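Local coordinates for NYN domain-containing protein (Vibrio parahaemolyticus, PDB 2QIP) that is of unknown function in detail but probably acts as a nuclease on RNA, at residues Y35-W39 against L70-F75; Y29-D34 against I159-L165; E10-V16 against V109-V115; A51-A57 against G74-K80. Residue numbers count along the deposited sequence, not the author numbering.

Contacts 3 and 4 pair strands of one parallel six-stranded sheet; contacts 1 and 2 lie outside it, in the helices and loops. Contact 3, with ten of its fourteen touching residues buried, pairs two inner strands; contact 4 pairs strand 46-55 with the edge strand 76-79 and is only partly buried. Strand 10-17 lies beside strand 46-55, where Val16 N and O probably hydrogen-bond to Lys52 O and Tyr54 N. Contact 1 packs helix 35-42 on the end of helix 61-73 without hydrogen bonds, sharing Gly74 and Phe75 with contact 4. Contact 2, its centre about 15 Å from that of the chain, holds the C-terminal tail by one beta bridge, three hydrogen bonds and apolar packing.

Contact 1: Y35-W39 against L70-F75; sequences YNQFW and LRGVGF
Residues 35-39 form the first turn of helix 35-42, with Trp39 N bonded to Tyr35 O (2.9 Å). Residues 70-73 are the last turn of helix 61-73; Gly74 then leaves the helix at phi/psi 137/-3, and Phe75 turns to extended angles (-79/144). Phe75 N to Leu70 O (3.1 Å) and a weak Gly74 N to Arg71 O (3.1 Å) close a Schellman motif. The backbones come nearest at Asn36 and Val73, CA to CA 6.2 Å. Trp39 (chi1 t, chi2 -83°) sets its CB 3.4 Å from Val73 CG1 and lays its six-membered ring over Gly74, whose CA is 4.0 Å from the ring centroid, a CH-pi contact. A CB on Gly74 would lie 2.6 Å from Trp39 CH2, and the backbone angles independently call for glycine. The edge of Trp39 meets the face of Phe75 (chi1 m) in a T-shaped pair, centroids 5.1 Å apart and planes at 82°. Leu70 (m, t) places CD2 3.5 Å from the Tyr35 ring centroid, 16° off the normal. Beneath, Phe75 reaches Ile14 and Val16 of the sheet. With no polar bond between the segments, cohesion here rests on van der Waals, CH-pi and aromatic contacts.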
# COMPACT_ATOMS: atom_id res chain seq x y z
N TYR A 35 -15.37 3.28 19.30
CA TYR A 35 -15.04 4.37 18.41
C TYR A 35 -15.41 5.74 18.98
O TYR A 35 -14.76 6.74 18.64
CB TYR A 35 -15.71 4.17 17.05
CG TYR A 35 -15.00 3.16 16.19
CD1 TYR A 35 -14.00 3.56 15.32
CD2 TYR A 35 -15.34 1.81 16.24
CE1 TYR A 35 -13.33 2.63 14.50
CE2 TYR A 35 -14.69 0.87 15.44
CZ TYR A 35 -13.69 1.30 14.58
OH TYR A 35 -13.04 0.39 13.78
N ASN A 36 -16.43 5.80 19.83
CA ASN A 36 -16.75 7.07 20.47
C ASN A 36 -15.67 7.51 21.45
O ASN A 36 -15.30 8.68 21.49
CB ASN A 36 -18.08 6.99 21.21
CG ASN A 36 -19.27 7.18 20.30
OD1 ASN A 36 -19.45 8.25 19.72
ND2 ASN A 36 -20.10 6.15 20.20
N GLN A 37 -15.14 6.57 22.24
CA GLN A 37 -14.06 6.89 23.17
C GLN A 37 -12.82 7.31 22.40
O GLN A 37 -12.15 8.27 22.77
CB GLN A 37 -13.74 5.68 24.08
CG GLN A 37 -12.87 6.02 25.30
CD GLN A 37 -13.61 6.92 26.29
OE1 GLN A 37 -14.83 7.09 26.20
NE2 GLN A 37 -12.87 7.48 27.24
N PHE A 38 -12.49 6.54 21.36
CA PHE A 38 -11.34 6.90 20.54
C PHE A 38 -11.49 8.32 19.97
O PHE A 38 -10.56 9.12 20.05
CB PHE A 38 -11.11 5.88 19.41
CG PHE A 38 -10.14 6.39 18.38
CD1 PHE A 38 -8.77 6.37 18.64
CD2 PHE A 38 -10.60 6.91 17.18
CE1 PHE A 38 -7.86 6.87 17.72
CE2 PHE A 38 -9.69 7.43 16.25
CZ PHE A 38 -8.33 7.41 16.53
N TRP A 39 -12.64 8.63 19.34
CA TRP A 39 -12.82 9.98 18.77
C TRP A 39 -12.66 11.04 19.84
O TRP A 39 -11.96 12.05 19.67
CB TRP A 39 -14.20 10.10 18.11
CG TRP A 39 -14.39 11.40 17.43
CD1 TRP A 39 -14.77 12.59 18.01
CD2 TRP A 39 -14.20 11.68 16.04
NE1 TRP A 39 -14.82 13.58 17.06
CE2 TRP A 39 -14.48 13.05 15.84
CE3 TRP A 39 -13.83 10.90 14.94
CZ2 TRP A 39 -14.39 13.65 14.58
CZ3 TRP A 39 -13.75 11.50 13.69
CH2 TRP A 39 -14.03 12.86 13.53
N LEU A 70 -20.39 4.83 12.67
CA LEU A 70 -19.10 5.49 12.41
C LEU A 70 -19.26 6.86 11.79
O LEU A 70 -18.53 7.78 12.14
CB LEU A 70 -18.23 4.64 11.52
CG LEU A 70 -17.76 3.30 12.07
CD1 LEU A 70 -16.90 2.58 11.04
CD2 LEU A 70 -17.02 3.46 13.40
N ARG A 71 -20.18 7.00 10.84
CA ARG A 71 -20.40 8.30 10.23
C ARG A 71 -20.87 9.31 11.27
O ARG A 71 -20.44 10.46 11.28
CB ARG A 71 -21.39 8.21 9.06
CG ARG A 71 -20.92 7.34 7.90
CD ARG A 71 -21.89 7.36 6.71
NE ARG A 71 -21.47 6.32 5.79
CZ ARG A 71 -22.00 5.11 5.74
NH1 ARG A 71 -23.06 4.80 6.49
NH2 ARG A 71 -21.50 4.20 4.92
N GLY A 72 -21.73 8.84 12.18
CA GLY A 72 -22.23 9.65 13.29
C GLY A 72 -21.15 10.13 14.25
O GLY A 72 -21.23 11.24 14.79
N VAL A 73 -20.16 9.29 14.48
CA VAL A 73 -19.01 9.65 15.32
C VAL A 73 -18.23 10.79 14.68
O VAL A 73 -17.67 11.65 15.38
CB VAL A 73 -18.10 8.42 15.54
CG1 VAL A 73 -16.80 8.83 16.25
CG2 VAL A 73 -18.83 7.36 16.37
N GLY A 74 -18.18 10.79 13.35
CA GLY A 74 -17.49 11.84 12.62
C GLY A 74 -16.64 11.36 11.45
O GLY A 74 -16.05 12.18 10.75
N PHE A 75 -16.56 10.05 11.25
CA PHE A 75 -15.74 9.52 10.15
C PHE A 75 -16.42 9.62 8.79
O PHE A 75 -17.63 9.39 8.68
CB PHE A 75 -15.39 8.06 10.39
CG PHE A 75 -14.53 7.83 11.58
CD1 PHE A 75 -13.15 8.02 11.50
CD2 PHE A 75 -15.08 7.41 12.79
CE1 PHE A 75 -12.34 7.81 12.60
CE2 PHE A 75 -14.26 7.19 13.91
CZ PHE A 75 -12.89 7.41 13.80

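Contact 2: Y29-D34 against I159-L165; sequences YRSNFD and IDDDFLL
A single beta bridge, Phe33 with Leu164 (CA to CA 4.7 Å), docks the C-terminal tail onto the loop joining helices 18-29 and 35-42. Arg30 leaves the first helix with positive phi (40/46); residues 31-33 are extended, and Asp34 occupies the N-cap position of the next helix. In the tail, Asp160 OD1 accepts from Asp162 N (3.0 Å), an Asx turn that opens the short 3-10 segment 161-162, with Phe163 N bonded to Asp160 O at 2.9 Å. Two nearly linear backbone bonds flank the bridge: Leu165 N to Asn32 O, 2.9 Å and 175°, and Asp34 N to Phe163 O, 2.8 Å and 174°. A third bond runs from Tyr29 OH to Ile159 O (2.7 Å). Tyr29 (chi1 m) turns a ring face to Leu164 (m, t), whose CD1 is 4.0 Å from the centroid. Phe33 (chi1 t) brings CD1 to 3.6 Å from Ile159 CG2 and CE1 to 3.8 Å from Phe163 CB. Asp34 OD1 caps Gln37 N, while a water donates to both Asp34 OD2 (2.7 Å) and Leu164 O (2.9 Å). Leu165 CD2 lies 3.6 Å from Asp34 CG. The tail thus continues from strand 155-158 past helix 18-29, where Ile159 and Leu164 touch Cys25, to helix 35-42, where Phe163 rests on Gln37 and Val41.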
# COMPACT_ATOMS: atom_id res chain seq x y z
N TYR A 29 -8.77 -9.57 22.91
CA TYR A 29 -9.69 -9.19 23.97
C TYR A 29 -11.10 -9.78 23.86
O TYR A 29 -11.91 -9.59 24.76
CB TYR A 29 -9.81 -7.67 24.03
CG TYR A 29 -8.51 -6.91 24.06
CD1 TYR A 29 -7.55 -7.14 25.05
CD2 TYR A 29 -8.25 -5.90 23.11
CE1 TYR A 29 -6.36 -6.40 25.09
CE2 TYR A 29 -7.08 -5.18 23.13
CZ TYR A 29 -6.13 -5.42 24.12
OH TYR A 29 -4.97 -4.69 24.14
N ARG A 30 -11.40 -10.45 22.75
CA ARG A 30 -12.79 -10.83 22.39
C ARG A 30 -13.80 -9.71 22.70
O ARG A 30 -14.88 -9.93 23.26
CB ARG A 30 -13.19 -12.20 22.98
CG ARG A 30 -12.44 -13.36 22.30
CD ARG A 30 -13.29 -14.21 21.33
NE ARG A 30 -13.90 -13.51 20.20
CZ ARG A 30 -14.24 -14.09 19.05
NH1 ARG A 30 -14.04 -15.39 18.85
NH2 ARG A 30 -14.78 -13.37 18.07
N SER A 31 -13.42 -8.49 22.31
CA SER A 31 -14.20 -7.29 22.55
C SER A 31 -14.12 -6.43 21.30
O SER A 31 -13.30 -6.68 20.42
CB SER A 31 -13.61 -6.48 23.70
OG SER A 31 -13.60 -7.22 24.90
N ASN A 32 -15.00 -5.43 21.24
CA ASN A 32 -15.01 -4.49 20.12
C ASN A 32 -14.44 -3.13 20.54
O ASN A 32 -14.52 -2.73 21.71
CB ASN A 32 -16.42 -4.31 19.54
CG ASN A 32 -16.91 -5.51 18.72
OD1 ASN A 32 -16.12 -6.38 18.30
ND2 ASN A 32 -18.21 -5.56 18.47
N PHE A 33 -13.87 -2.44 19.56
CA PHE A 33 -13.30 -1.11 19.76
C PHE A 33 -14.39 -0.07 20.00
O PHE A 33 -15.42 -0.06 19.31
CB PHE A 33 -12.54 -0.75 18.49
CG PHE A 33 -11.66 0.46 18.58
CD1 PHE A 33 -10.52 0.49 19.39
CD2 PHE A 33 -11.93 1.54 17.75
CE1 PHE A 33 -9.68 1.62 19.39
CE2 PHE A 33 -11.10 2.66 17.75
CZ PHE A 33 -9.97 2.69 18.58
N ASP A 34 -14.15 0.81 20.98
CA ASP A 34 -15.08 1.90 21.28
C ASP A 34 -14.71 3.13 20.45
O ASP A 34 -13.86 3.93 20.83
CB ASP A 34 -15.07 2.22 22.77
CG ASP A 34 -16.11 3.24 23.16
OD1 ASP A 34 -16.67 3.92 22.25
OD2 ASP A 34 -16.37 3.36 24.39
N ILE A 159 -4.17 0.25 22.10
CA ILE A 159 -5.60 -0.09 22.10
C ILE A 159 -5.73 -1.20 23.14
O ILE A 159 -5.32 -2.32 22.91
CB ILE A 159 -6.10 -0.57 20.73
CG1 ILE A 159 -5.96 0.56 19.70
CG2 ILE A 159 -7.57 -1.08 20.81
CD1 ILE A 159 -6.34 0.12 18.28
N ASP A 160 -6.26 -0.82 24.29
CA ASP A 160 -6.47 -1.73 25.41
C ASP A 160 -7.81 -1.40 26.02
O ASP A 160 -8.65 -0.77 25.36
CB ASP A 160 -5.32 -1.61 26.43
CG ASP A 160 -5.18 -0.21 27.04
OD1 ASP A 160 -6.09 0.65 26.90
OD2 ASP A 160 -4.12 0.02 27.68
N ASP A 161 -8.02 -1.77 27.28
CA ASP A 161 -9.33 -1.63 27.87
C ASP A 161 -9.87 -0.19 27.86
O ASP A 161 -11.08 0.02 27.85
CB ASP A 161 -9.35 -2.22 29.28
CG ASP A 161 -10.73 -2.25 29.87
OD1 ASP A 161 -11.57 -3.06 29.40
OD2 ASP A 161 -10.97 -1.46 30.80
N ASP A 162 -8.96 0.80 27.83
CA ASP A 162 -9.36 2.21 27.80
C ASP A 162 -10.12 2.60 26.51
O ASP A 162 -10.73 3.68 26.44
CB ASP A 162 -8.12 3.11 27.95
CG ASP A 162 -7.48 3.02 29.33
OD1 ASP A 162 -8.15 2.57 30.30
OD2 ASP A 162 -6.30 3.41 29.44
N PHE A 163 -10.04 1.73 25.51
CA PHE A 163 -10.70 1.97 24.22
C PHE A 163 -11.59 0.81 23.79
O PHE A 163 -11.89 0.69 22.61
CB PHE A 163 -9.68 2.28 23.11
CG PHE A 163 -8.95 3.59 23.31
CD1 PHE A 163 -9.62 4.81 23.14
CD2 PHE A 163 -7.62 3.61 23.73
CE1 PHE A 163 -8.95 6.02 23.35
CE2 PHE A 163 -6.95 4.81 23.93
CZ PHE A 163 -7.61 6.01 23.77
N LEU A 164 -12.03 -0.03 24.73
CA LEU A 164 -12.93 -1.13 24.40
C LEU A 164 -14.35 -0.87 24.90
O LEU A 164 -14.56 -0.22 25.93
CB LEU A 164 -12.42 -2.44 25.01
CG LEU A 164 -11.07 -2.92 24.45
CD1 LEU A 164 -10.58 -4.14 25.25
CD2 LEU A 164 -11.13 -3.23 22.94
N LEU A 165 -15.32 -1.39 24.15
CA LEU A 165 -16.73 -1.34 24.57
C LEU A 165 -16.98 -2.31 25.70
O LEU A 165 -16.28 -3.32 25.82
CB LEU A 165 -17.65 -1.69 23.41
CG LEU A 165 -17.72 -0.64 22.31
CD1 LEU A 165 -18.39 -1.23 21.09
CD2 LEU A 165 -18.46 0.60 22.78
OXT LEU A 165 -17.90 -2.07 26.47
O HOH W 1 -14.39 2.67 26.11

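Contact 3: E10-V16 against V109-V115; sequences EKIAILV and VDRVILV. With EDO (1,2-ethanediol), chain C.
Two inner strands of the parallel sheet of this PIN-like alpha/beta fold, 10-16 and 111-115, run side by side, their axes 4.7 Å apart at closest approach and 20° from parallel. The register runs from Ile12 with Arg111 to Val16 with Val115; CA to CA is 4.7 Å for Val16 and Val115 and 5.1 Å for Leu15 and Leu114. Strand 10-16 uses its odd residues for this ladder: Ala13 N donates to Arg111 O (3.0 Å), Ile113 N to Ala13 O (2.7 Å), Leu15 N to Ile113 O (2.9 Å) and Val115 N to Leu15 O (2.9 Å). Its even residues, Glu10 to Val16, turn their backbone bonds to strand 46-55. At the entrance Lys11 O accepts twice, from Asp110 N at 2.8 Å and Arg111 N at 3.1 Å, and Lys11 N is met by Asp110 OD2 (2.8 Å). Val109 O accepts from Lys134 NZ. Glu10 OE2 forms a salt bridge with Arg111 NE (2.8 Å), and a water links Arg111 NH2 (3.2 Å) weakly to Glu10 OE2 (3.1 Å); Glu10 OE1 pairs with Lys46 and Arg111 NH1 donates to Thr137. On one face Ile12 CD1 touches Ile113 CD1 (3.9 Å); on the other, Leu15 (m, p) sets CD1 3.8 Å from Val112 CG1, under helix 95-105. Asp110 OD1 accepts from O1 of a 1,2-ethanediol, probably from the crystallisation liquor, at 2.9 Å.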
# COMPACT_ATOMS: atom_id res chain seq x y z
N GLU A 10 -3.35 21.92 16.95
CA GLU A 10 -2.68 20.92 16.12
C GLU A 10 -3.68 20.36 15.11
O GLU A 10 -4.78 19.94 15.49
CB GLU A 10 -2.11 19.78 16.97
CG GLU A 10 -1.25 18.82 16.17
CD GLU A 10 -0.79 17.59 16.94
OE1 GLU A 10 -1.56 17.07 17.77
OE2 GLU A 10 0.35 17.13 16.72
N LYS A 11 -3.30 20.38 13.84
CA LYS A 11 -4.14 19.83 12.78
C LYS A 11 -3.85 18.34 12.64
O LYS A 11 -2.68 17.94 12.54
CB LYS A 11 -3.82 20.53 11.45
CG LYS A 11 -4.44 21.93 11.34
CD LYS A 11 -4.03 22.60 10.00
CE LYS A 11 -4.79 23.90 9.79
NZ LYS A 11 -4.40 24.57 8.51
N ILE A 12 -4.89 17.51 12.63
CA ILE A 12 -4.72 16.07 12.54
C ILE A 12 -5.53 15.46 11.40
O ILE A 12 -6.58 15.98 10.99
CB ILE A 12 -5.08 15.34 13.86
CG1 ILE A 12 -6.58 15.45 14.18
CG2 ILE A 12 -4.21 15.88 15.00
CD1 ILE A 12 -7.01 14.61 15.39
N ALA A 13 -5.01 14.35 10.88
CA ALA A 13 -5.77 13.46 10.01
C ALA A 13 -5.83 12.12 10.69
O ALA A 13 -4.81 11.66 11.19
CB ALA A 13 -5.08 13.31 8.67
N ILE A 14 -7.00 11.48 10.66
CA ILE A 14 -7.14 10.16 11.26
C ILE A 14 -7.45 9.17 10.14
O ILE A 14 -8.30 9.45 9.29
CB ILE A 14 -8.29 10.12 12.30
CG1 ILE A 14 -8.04 11.13 13.43
CG2 ILE A 14 -8.43 8.69 12.87
CD1 ILE A 14 -9.23 11.34 14.33
N LEU A 15 -6.76 8.03 10.14
CA LEU A 15 -7.05 6.93 9.21
C LEU A 15 -7.18 5.66 10.03
O LEU A 15 -6.23 5.27 10.72
CB LEU A 15 -5.94 6.74 8.18
CG LEU A 15 -5.74 7.88 7.17
CD1 LEU A 15 -4.79 8.97 7.71
CD2 LEU A 15 -5.22 7.30 5.86
N VAL A 16 -8.37 5.05 9.99
CA VAL A 16 -8.62 3.80 10.72
C VAL A 16 -8.69 2.59 9.80
O VAL A 16 -9.50 2.56 8.88
CB VAL A 16 -9.92 3.87 11.55
CG1 VAL A 16 -10.05 2.61 12.40
CG2 VAL A 16 -9.93 5.11 12.45
N VAL A 109 -1.65 18.52 7.32
CA VAL A 109 -1.82 18.30 8.77
C VAL A 109 -0.48 18.34 9.49
O VAL A 109 0.58 18.15 8.88
CB VAL A 109 -2.57 16.98 9.09
CG1 VAL A 109 -3.98 17.05 8.54
CG2 VAL A 109 -1.84 15.75 8.54
N ASP A 110 -0.55 18.59 10.80
CA ASP A 110 0.64 18.50 11.64
C ASP A 110 0.95 17.08 12.06
O ASP A 110 2.09 16.74 12.35
CB ASP A 110 0.49 19.35 12.90
CG ASP A 110 0.24 20.82 12.58
OD1 ASP A 110 1.05 21.39 11.82
OD2 ASP A 110 -0.77 21.39 13.02
N ARG A 111 -0.08 16.25 12.14
CA ARG A 111 0.08 14.89 12.65
C ARG A 111 -0.94 13.99 11.96
O ARG A 111 -2.11 14.35 11.80
CB ARG A 111 -0.17 14.88 14.16
CG ARG A 111 -0.01 13.49 14.81
CD ARG A 111 -0.31 13.52 16.28
NE ARG A 111 0.66 14.36 16.98
CZ ARG A 111 1.81 13.94 17.50
NH1 ARG A 111 2.18 12.66 17.46
NH2 ARG A 111 2.63 14.84 18.09
N VAL A 112 -0.44 12.83 11.53
CA VAL A 112 -1.29 11.75 11.00
C VAL A 112 -1.47 10.74 12.12
O VAL A 112 -0.48 10.29 12.74
CB VAL A 112 -0.64 11.08 9.76
CG1 VAL A 112 -1.47 9.88 9.29
CG2 VAL A 112 -0.47 12.09 8.63
N ILE A 113 -2.73 10.38 12.39
CA ILE A 113 -3.03 9.33 13.37
C ILE A 113 -3.50 8.09 12.62
O ILE A 113 -4.53 8.14 11.95
CB ILE A 113 -4.08 9.80 14.39
CG1 ILE A 113 -3.60 11.08 15.12
CG2 ILE A 113 -4.45 8.67 15.36
CD1 ILE A 113 -4.61 11.67 16.10
N LEU A 114 -2.71 7.03 12.70
CA LEU A 114 -2.97 5.77 12.00
C LEU A 114 -3.41 4.74 13.02
O LEU A 114 -2.68 4.48 13.98
CB LEU A 114 -1.71 5.28 11.29
CG LEU A 114 -1.81 3.92 10.61
CD1 LEU A 114 -2.82 3.90 9.47
CD2 LEU A 114 -0.42 3.54 10.12
N VAL A 115 -4.62 4.21 12.84
CA VAL A 115 -5.14 3.20 13.77
C VAL A 115 -5.03 1.85 13.06
O VAL A 115 -5.88 1.47 12.26
CB VAL A 115 -6.59 3.52 14.19
CG1 VAL A 115 -7.04 2.58 15.31
CG2 VAL A 115 -6.68 4.95 14.70
C1 EDO C . 0.03 21.76 8.57
O1 EDO C . 1.28 21.18 8.96
C2 EDO C . 0.23 23.26 8.35
O2 EDO C . -0.93 23.73 7.67
O HOH W 2 1.29 17.30 19.64

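Contact 4: A51-A57 against G74-K80; sequences AKAYAIA and GFEVMLK
Five backbone bonds join segments 51-57 and 74-80: Glu76 N to Ala51 O (2.8 Å), Ala53 N to Glu76 O (2.9 Å), Met78 N to Ala53 O (2.8 Å), Ala55 N to Met78 O (2.9 Å) and Lys80 N to Ala55 O (3.0 Å, bent to 139°). Past the strands, a water joins Ala57 N (2.8 Å) to Lys80 O (2.7 Å). Lys80 NZ forms a salt bridge with Asp120 of the second subunit. Lys52 NZ and Glu76 OE1 stay 4.1 Å apart, beyond a salt bridge. The register runs from Lys52 opposite Glu76 to Ala55 opposite Leu79, CA to CA 4.8-5.0 Å, with axes 4.6 Å apart at closest approach and 29° from parallel. Helix 61-73 connects the two strands, making this a beta-alpha-beta crossover, and strand 76-79 is the sheet edge within the chain. On the Lys52 and Tyr54 face, selenomethionine Met78 (m, m, m) lays CG over the Tyr54 ring, 4.1 Å from its centroid, and SE 3.9 Å from Lys52 CD; Tyr54 OH bonds to Asp101. Ala53 and Ala55 share the crossover-helix face with Val77 and Leu79: Ala53 CB is 4.0 Å from Phe75 CB, Ala55 CB 4.1 Å from Leu79 CD2, and Val77 packs on Leu70.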
# COMPACT_ATOMS: atom_id res chain seq x y z
N ALA A 51 -10.90 12.68 8.65
CA ALA A 51 -11.05 11.48 9.46
C ALA A 51 -11.76 10.44 8.63
O ALA A 51 -12.94 10.60 8.27
CB ALA A 51 -11.80 11.77 10.76
N LYS A 52 -11.05 9.36 8.32
CA LYS A 52 -11.57 8.33 7.45
C LYS A 52 -11.43 6.96 8.08
O LYS A 52 -10.40 6.65 8.70
CB LYS A 52 -10.86 8.39 6.08
CG LYS A 52 -11.34 9.55 5.25
CD LYS A 52 -10.65 9.66 3.91
CE LYS A 52 -11.26 10.86 3.16
NZ LYS A 52 -10.60 11.17 1.86
N ALA A 53 -12.48 6.15 7.94
CA ALA A 53 -12.52 4.79 8.45
C ALA A 53 -12.63 3.87 7.25
O ALA A 53 -13.60 3.94 6.49
CB ALA A 53 -13.72 4.59 9.40
N TYR A 54 -11.62 3.02 7.06
CA TYR A 54 -11.50 2.18 5.87
C TYR A 54 -12.08 0.81 6.18
O TYR A 54 -11.49 0.03 6.94
CB TYR A 54 -10.01 2.09 5.47
CG TYR A 54 -9.49 3.45 5.06
CD1 TYR A 54 -9.47 3.81 3.72
CD2 TYR A 54 -9.06 4.39 6.01
CE1 TYR A 54 -9.03 5.06 3.31
CE2 TYR A 54 -8.62 5.66 5.60
CZ TYR A 54 -8.59 5.98 4.25
OH TYR A 54 -8.17 7.25 3.83
N ALA A 55 -13.22 0.53 5.57
CA ALA A 55 -14.03 -0.65 5.94
C ALA A 55 -14.41 -1.44 4.69
O ALA A 55 -14.09 -1.05 3.56
CB ALA A 55 -15.28 -0.18 6.69
N ILE A 56 -15.13 -2.54 4.91
CA ILE A 56 -15.57 -3.41 3.83
C ILE A 56 -17.08 -3.24 3.64
O ILE A 56 -17.84 -3.29 4.60
CB ILE A 56 -15.22 -4.89 4.14
CG1 ILE A 56 -13.71 -5.03 4.41
CG2 ILE A 56 -15.68 -5.83 3.01
CD1 ILE A 56 -12.79 -4.58 3.24
N ALA A 57 -17.50 -3.03 2.39
CA ALA A 57 -18.92 -2.90 2.09
C ALA A 57 -19.69 -4.16 2.42
O ALA A 57 -19.17 -5.27 2.30
CB ALA A 57 -19.10 -2.56 0.64
N GLY A 74 -18.18 10.79 13.35
CA GLY A 74 -17.49 11.84 12.62
C GLY A 74 -16.64 11.36 11.45
O GLY A 74 -16.05 12.18 10.75
N PHE A 75 -16.56 10.05 11.25
CA PHE A 75 -15.74 9.52 10.15
C PHE A 75 -16.42 9.62 8.79
O PHE A 75 -17.63 9.39 8.68
CB PHE A 75 -15.39 8.06 10.39
CG PHE A 75 -14.53 7.83 11.58
CD1 PHE A 75 -13.15 8.02 11.50
CD2 PHE A 75 -15.08 7.41 12.79
CE1 PHE A 75 -12.34 7.81 12.60
CE2 PHE A 75 -14.26 7.19 13.91
CZ PHE A 75 -12.89 7.41 13.80
N GLU A 76 -15.64 9.89 7.74
CA GLU A 76 -16.07 9.50 6.39
C GLU A 76 -15.74 8.01 6.27
O GLU A 76 -14.59 7.61 6.49
CB GLU A 76 -15.36 10.29 5.29
CG GLU A 76 -15.78 9.78 3.90
CD GLU A 76 -15.27 10.57 2.70
OE1 GLU A 76 -14.60 11.61 2.87
OE2 GLU A 76 -15.57 10.13 1.55
N VAL A 77 -16.74 7.18 5.98
CA VAL A 77 -16.53 5.75 5.86
C VAL A 77 -16.16 5.44 4.42
O VAL A 77 -16.91 5.76 3.49
CB VAL A 77 -17.75 4.94 6.33
CG1 VAL A 77 -17.60 3.48 5.96
CG2 VAL A 77 -17.94 5.11 7.87
N MSE A 78 -14.97 4.86 4.25
CA MSE A 78 -14.44 4.51 2.94
C MSE A 78 -14.64 3.02 2.76
O MSE A 78 -13.97 2.22 3.39
CB MSE A 78 -12.94 4.85 2.87
CG MSE A 78 -12.61 6.29 3.27
SE MSE A 78 -13.34 7.57 2.01
CE MSE A 78 -12.16 7.10 0.53
N LEU A 79 -15.58 2.63 1.89
CA LEU A 79 -15.83 1.21 1.64
C LEU A 79 -14.96 0.73 0.48
O LEU A 79 -14.83 1.43 -0.53
CB LEU A 79 -17.31 0.99 1.32
CG LEU A 79 -18.24 1.45 2.44
CD1 LEU A 79 -19.77 1.39 2.07
CD2 LEU A 79 -17.96 0.66 3.74
N LYS A 80 -14.36 -0.44 0.64
CA LYS A 80 -13.42 -0.91 -0.36
C LYS A 80 -14.13 -1.19 -1.70
O LYS A 80 -15.16 -1.87 -1.72
CB LYS A 80 -12.67 -2.15 0.12
CG LYS A 80 -11.49 -2.45 -0.79
CD LYS A 80 -10.61 -3.53 -0.27
CE LYS A 80 -9.39 -3.67 -1.17
NZ LYS A 80 -8.62 -4.88 -0.82
O HOH W 3 -15.72 -3.49 0.31